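Local coordinates for protein xylooligosaccharide oxidase (Myceliophthora thermophila, PDB 5L6G) that oxidises the C1 hydroxyl of xylooligosaccharides and related sugars to lactones with a bicovalently bound FAD, passing the electrons to oxygen to give hydrogen peroxide, at residues K370-I378 and Y421-W432. Numbering follows the deposited sequence.
Sequences KVRRSWYII and YPDDGFAFLDGW. With XYS (alpha-D-xylopyranose), chain K; XYP (beta-D-xylopyranose), chain I; XYP (beta-D-xylopyranose), chain H.
Phe428 and Trp432, one turn apart on helix 426-437, press their ring edges against Trp375 of strand 374-381. The edge of Phe428 meets the face of the Trp375 five-membered ring, with the planes at 75°. The edge of Trp432 reaches the face of the six-membered ring, offset, and Trp432 CH2 lies 3.5 Å from Trp375 CZ3. Ile377 CD1 sits over a face of Trp432. With CG anti to the backbone N (chi1 161°), the Phe428 ring slides under Val371, whose CG2 stands 3.6 Å above its centre in a CH-pi contact. Leu429 CD2 lies against the opposite face, near the rim.

Arg373 runs past this ring to the loop before the helix. Its guanidinium lies between Pro422 CG on one face, 3.6 Å from Arg373 NH1, and Val371 CG1 on the other. Arg373 NE forms a salt bridge with Asp415, which is also hydrogen-bonded to Tyr421 OH. A water links Arg373 NH1 to Asp424 OD2.

Phe426 points away from the strand and lays its ring under a bound xylose, whose C4 is 3.6 Å from Phe426 CD1 and which Arg56 also hydrogen-bonds. Without the ring, as with an alanine here, the xylose would probably lose the flat face it rests on, and Tyr421 CE2 its neighbour.

This aromatic cluster packs a helix on the eight-stranded antiparallel sheet of the FAD-linked oxidase. Tyr376 and Ile378, on the strand of Trp375, line the xylose site near the flavin.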
loop_
_atom_site.group_PDB
_atom_site.type_symbol
_atom_site.label_atom_id
_atom_site.label_comp_id
_atom_site.label_asym_id
_atom_site.label_seq_id
_atom_site.Cartn_x
_atom_site.Cartn_y
_atom_site.Cartn_z
ATOM N N LYS A 370 23.746 0.785 13.537
ATOM C CA LYS A 370 24.205 -0.105 14.601
ATOM C C LYS A 370 23.188 -1.135 15.034
ATOM O O LYS A 370 23.534 -2.050 15.792
ATOM C CB LYS A 370 24.603 0.712 15.824
ATOM C CG LYS A 370 25.505 1.890 15.521
ATOM C CD LYS A 370 26.725 1.507 14.711
ATOM C CE LYS A 370 27.632 2.710 14.479
ATOM N NZ LYS A 370 28.899 2.290 13.826
ATOM N N VAL A 371 21.950 -1.017 14.562
ATOM C CA VAL A 371 20.908 -1.955 14.944
ATOM C C VAL A 371 21.199 -3.325 14.344
ATOM O O VAL A 371 21.423 -3.446 13.128
ATOM C CB VAL A 371 19.517 -1.496 14.470
ATOM C CG1 VAL A 371 18.495 -2.584 14.731
ATOM C CG2 VAL A 371 19.127 -0.191 15.141
ATOM N N ARG A 372 21.176 -4.348 15.188
ATOM C CA ARG A 372 21.664 -5.674 14.793
ATOM C C ARG A 372 20.539 -6.550 14.228
ATOM O O ARG A 372 20.469 -7.755 14.490
ATOM C CB ARG A 372 22.398 -6.345 15.959
ATOM C CG ARG A 372 23.602 -5.542 16.416
ATOM C CD ARG A 372 24.200 -6.044 17.716
ATOM N NE ARG A 372 25.191 -5.092 18.190
ATOM C CZ ARG A 372 26.516 -5.252 18.169
ATOM N NH1 ARG A 372 27.090 -6.374 17.700
ATOM N NH2 ARG A 372 27.286 -4.265 18.627
ATOM N N ARG A 373 19.697 -5.924 13.413
ATOM C CA ARG A 373 18.637 -6.590 12.682
ATOM C C ARG A 373 18.582 -6.068 11.258
ATOM O O ARG A 373 19.093 -4.990 10.960
ATOM C CB ARG A 373 17.291 -6.310 13.349
ATOM C CG ARG A 373 17.197 -6.827 14.766
ATOM C CD ARG A 373 15.775 -6.651 15.281
ATOM N NE ARG A 373 15.361 -5.250 15.376
ATOM C CZ ARG A 373 15.626 -4.437 16.399
ATOM N NH1 ARG A 373 16.375 -4.851 17.442
ATOM N NH2 ARG A 373 15.173 -3.181 16.381
ATOM N N SER A 374 17.934 -6.828 10.388
ATOM C CA SER A 374 17.750 -6.446 8.987
ATOM C C SER A 374 16.703 -5.349 8.792
ATOM O O SER A 374 15.508 -5.633 8.562
ATOM C CB SER A 374 17.323 -7.661 8.164
ATOM O OG SER A 374 18.299 -8.668 8.188
ATOM N N TRP A 375 17.146 -4.106 8.769
ATOM C CA TRP A 375 16.259 -3.000 8.568
ATOM C C TRP A 375 16.521 -2.346 7.205
ATOM O O TRP A 375 17.586 -2.525 6.621
ATOM C CB TRP A 375 16.403 -1.991 9.696
ATOM C CG TRP A 375 17.744 -1.349 9.734
ATOM C CD1 TRP A 375 18.821 -1.754 10.453
ATOM C CD2 TRP A 375 18.163 -0.207 8.989
ATOM N NE1 TRP A 375 19.883 -0.935 10.216
ATOM C CE2 TRP A 375 19.503 0.028 9.315
ATOM C CE3 TRP A 375 17.527 0.647 8.075
ATOM C CZ2 TRP A 375 20.226 1.090 8.772
ATOM C CZ3 TRP A 375 18.227 1.674 7.538
ATOM C CH2 TRP A 375 19.564 1.903 7.888
ATOM N N TYR A 376 15.518 -1.649 6.683
ATOM C CA TYR A 376 15.728 -0.761 5.537
ATOM C C TYR A 376 14.834 0.450 5.649
ATOM O O TYR A 376 13.861 0.453 6.417
ATOM C CB TYR A 376 15.519 -1.466 4.182
ATOM C CG TYR A 376 14.113 -1.967 3.869
ATOM C CD1 TYR A 376 13.113 -1.084 3.432
ATOM C CD2 TYR A 376 13.797 -3.320 3.955
ATOM C CE1 TYR A 376 11.834 -1.537 3.122
ATOM C CE2 TYR A 376 12.512 -3.777 3.632
ATOM C CZ TYR A 376 11.543 -2.869 3.227
ATOM O OH TYR A 376 10.259 -3.285 2.918
ATOM N N ILE A 377 15.196 1.484 4.898
ATOM C CA ILE A 377 14.360 2.652 4.712
ATOM C C ILE A 377 14.187 2.886 3.204
ATOM O O ILE A 377 15.146 2.806 2.427
ATOM C CB ILE A 377 14.933 3.910 5.410
ATOM C CG1 ILE A 377 13.992 5.102 5.237
ATOM C CG2 ILE A 377 16.312 4.275 4.889
ATOM C CD1 ILE A 377 14.375 6.287 6.101
ATOM N N ILE A 378 12.956 3.148 2.798
ATOM C CA ILE A 378 12.698 3.558 1.431
ATOM C C ILE A 378 12.210 5.000 1.481
ATOM O O ILE A 378 11.364 5.335 2.290
ATOM C CB ILE A 378 11.677 2.652 0.754
ATOM C CG1 ILE A 378 12.319 1.310 0.421
ATOM C CG2 ILE A 378 11.115 3.311 -0.499
ATOM C CD1 ILE A 378 11.362 0.323 -0.223
ATOM N N TYR A 421 10.751 -11.175 17.119
ATOM C CA TYR A 421 10.995 -9.749 17.133
ATOM C C TYR A 421 11.165 -9.339 18.604
ATOM O O TYR A 421 10.357 -9.710 19.446
ATOM C CB TYR A 421 9.854 -8.993 16.480
ATOM C CG TYR A 421 10.187 -7.542 16.340
ATOM C CD1 TYR A 421 10.957 -7.091 15.280
ATOM C CD2 TYR A 421 9.768 -6.630 17.289
ATOM C CE1 TYR A 421 11.295 -5.757 15.160
ATOM C CE2 TYR A 421 10.087 -5.303 17.188
ATOM C CZ TYR A 421 10.877 -4.874 16.138
ATOM O OH TYR A 421 11.184 -3.558 16.063
ATOM N N PRO A 422 12.233 -8.602 18.919
ATOM C CA PRO A 422 12.473 -8.215 20.320
ATOM C C PRO A 422 11.488 -7.147 20.797
ATOM O O PRO A 422 11.163 -6.238 20.059
ATOM C CB PRO A 422 13.880 -7.656 20.281
ATOM C CG PRO A 422 14.006 -7.105 18.899
ATOM C CD PRO A 422 13.249 -8.040 18.016
ATOM N N ASP A 423 11.025 -7.252 22.039
ATOM C CA ASP A 423 9.954 -6.371 22.501
ATOM C C ASP A 423 10.400 -4.948 22.783
ATOM O O ASP A 423 9.555 -4.036 22.891
ATOM C CB ASP A 423 9.253 -7.005 23.706
ATOM C CG ASP A 423 8.695 -8.346 23.360
ATOM O OD1 ASP A 423 7.658 -8.381 22.678
ATOM O OD2 ASP A 423 9.345 -9.366 23.683
ATOM N N ASP A 424 11.713 -4.755 22.862
ATOM C CA ASP A 424 12.297 -3.430 22.959
ATOM C C ASP A 424 12.614 -2.843 21.584
ATOM O O ASP A 424 13.126 -1.716 21.495
ATOM C CB ASP A 424 13.581 -3.498 23.774
ATOM C CG ASP A 424 14.665 -4.324 23.096
ATOM O OD1 ASP A 424 14.483 -5.524 22.807
ATOM O OD2 ASP A 424 15.718 -3.763 22.838
ATOM N N GLY A 425 12.336 -3.598 20.522
ATOM C CA GLY A 425 12.768 -3.219 19.180
ATOM C C GLY A 425 12.092 -1.992 18.615
ATOM O O GLY A 425 12.671 -1.265 17.814
ATOM N N PHE A 426 10.859 -1.766 19.020
ATOM C CA PHE A 426 10.036 -0.708 18.438
ATOM C C PHE A 426 10.663 0.665 18.608
ATOM O O PHE A 426 10.431 1.536 17.802
ATOM C CB PHE A 426 8.634 -0.722 19.040
ATOM C CG PHE A 426 8.011 -2.077 19.029
ATOM C CD1 PHE A 426 7.453 -2.571 17.869
ATOM C CD2 PHE A 426 8.040 -2.884 20.168
ATOM C CE1 PHE A 426 6.896 -3.826 17.834
ATOM C CE2 PHE A 426 7.487 -4.145 20.140
ATOM C CZ PHE A 426 6.926 -4.623 18.974
ATOM N N ALA A 427 11.440 0.852 19.668
ATOM C CA ALA A 427 12.063 2.144 19.953
ATOM C C ALA A 427 12.965 2.587 18.802
ATOM O O ALA A 427 13.170 3.787 18.593
ATOM C CB ALA A 427 12.848 2.074 21.241
ATOM N N PHE A 428 13.491 1.635 18.052
ATOM C CA PHE A 428 14.373 1.974 16.913
ATOM C C PHE A 428 13.616 2.796 15.851
ATOM O O PHE A 428 13.922 3.961 15.623
ATOM C CB PHE A 428 15.034 0.707 16.328
ATOM C CG PHE A 428 15.574 0.880 14.930
ATOM C CD1 PHE A 428 16.239 2.043 14.562
ATOM C CD2 PHE A 428 15.450 -0.138 13.992
ATOM C CE1 PHE A 428 16.713 2.208 13.255
ATOM C CE2 PHE A 428 15.942 0.020 12.701
ATOM C CZ PHE A 428 16.563 1.193 12.334
ATOM N N LEU A 429 12.644 2.209 15.182
ATOM C CA LEU A 429 11.885 2.999 14.216
ATOM C C LEU A 429 11.125 4.141 14.861
ATOM O O LEU A 429 10.966 5.191 14.238
ATOM C CB LEU A 429 10.951 2.134 13.384
ATOM C CG LEU A 429 11.683 1.120 12.512
ATOM C CD1 LEU A 429 10.675 0.414 11.623
ATOM C CD2 LEU A 429 12.807 1.750 11.685
ATOM N N ASP A 430 10.658 3.970 16.102
ATOM C CA ASP A 430 9.937 5.058 16.769
ATOM C C ASP A 430 10.809 6.299 16.906
ATOM O O ASP A 430 10.338 7.429 16.686
ATOM C CB ASP A 430 9.404 4.623 18.154
ATOM C CG ASP A 430 8.213 3.672 18.045
ATOM O OD1 ASP A 430 7.720 3.483 16.904
ATOM O OD2 ASP A 430 7.785 3.106 19.095
ATOM N N GLY A 431 12.065 6.089 17.292
ATOM C CA GLY A 431 12.997 7.171 17.489
ATOM C C GLY A 431 13.331 7.830 16.158
ATOM O O GLY A 431 13.495 9.048 16.081
ATOM N N TRP A 432 13.415 7.024 15.110
ATOM C CA TRP A 432 13.749 7.558 13.796
ATOM C C TRP A 432 12.633 8.473 13.313
ATOM O O TRP A 432 12.893 9.567 12.818
ATOM C CB TRP A 432 13.969 6.440 12.776
ATOM C CG TRP A 432 14.954 6.815 11.721
ATOM C CD1 TRP A 432 15.415 8.051 11.442
ATOM C CD2 TRP A 432 15.599 5.926 10.810
ATOM N NE1 TRP A 432 16.342 8.000 10.414
ATOM C CE2 TRP A 432 16.467 6.699 10.011
ATOM C CE3 TRP A 432 15.544 4.551 10.607
ATOM C CZ2 TRP A 432 17.270 6.138 9.022
ATOM C CZ3 TRP A 432 16.334 3.997 9.615
ATOM C CH2 TRP A 432 17.186 4.784 8.841
HETATM C C1 XYS K . 27.460 -1.394 9.019
HETATM C C2 XYS K . 27.069 -0.096 9.715
HETATM C C3 XYS K . 28.095 0.284 10.782
HETATM C C4 XYS K . 28.168 -0.887 11.755
HETATM C C5 XYS K . 28.664 -2.102 10.992
HETATM O O1 XYS K . 28.619 -1.139 8.241
HETATM O O2 XYS K . 26.945 0.944 8.750
HETATM O O3 XYS K . 27.731 1.507 11.446
HETATM O O4 XYS K . 29.042 -0.602 12.844
HETATM O O5 XYS K . 27.724 -2.448 9.965
HETATM O O1 XYP I . 2.248 -4.771 17.668
HETATM C C1 XYP I . 2.468 -3.490 18.210
HETATM C C2 XYP I . 2.987 -3.645 19.641
HETATM C C3 XYP I . 3.285 -2.274 20.195
HETATM C C4 XYP I . 4.300 -1.602 19.291
HETATM C C5 XYP I . 3.787 -1.551 17.869
HETATM O O2 XYP I . 2.036 -4.329 20.480
HETATM O O3 XYP I . 3.842 -2.366 21.504
HETATM O O4 XYP I . 4.542 -0.297 19.803
HETATM O O5 XYP I . 3.451 -2.860 17.407
HETATM O O1 XYP H . 7.486 -0.344 -0.773
HETATM C C1 XYP H . 7.641 -1.760 -0.844
HETATM C C2 XYP H . 8.881 -2.086 -1.676
HETATM C C3 XYP H . 9.209 -3.572 -1.617
HETATM C C4 XYP H . 9.290 -4.036 -0.166
HETATM C C5 XYP H . 8.021 -3.648 0.604
HETATM O O2 XYP H . 8.616 -1.701 -3.025
HETATM O O3 XYP H . 10.408 -3.857 -2.358
HETATM O O4 XYP H . 9.398 -5.464 -0.115
HETATM O O5 XYP H . 7.737 -2.257 0.481
HETATM O O HOH W 1 16.587 -3.938 20.246
#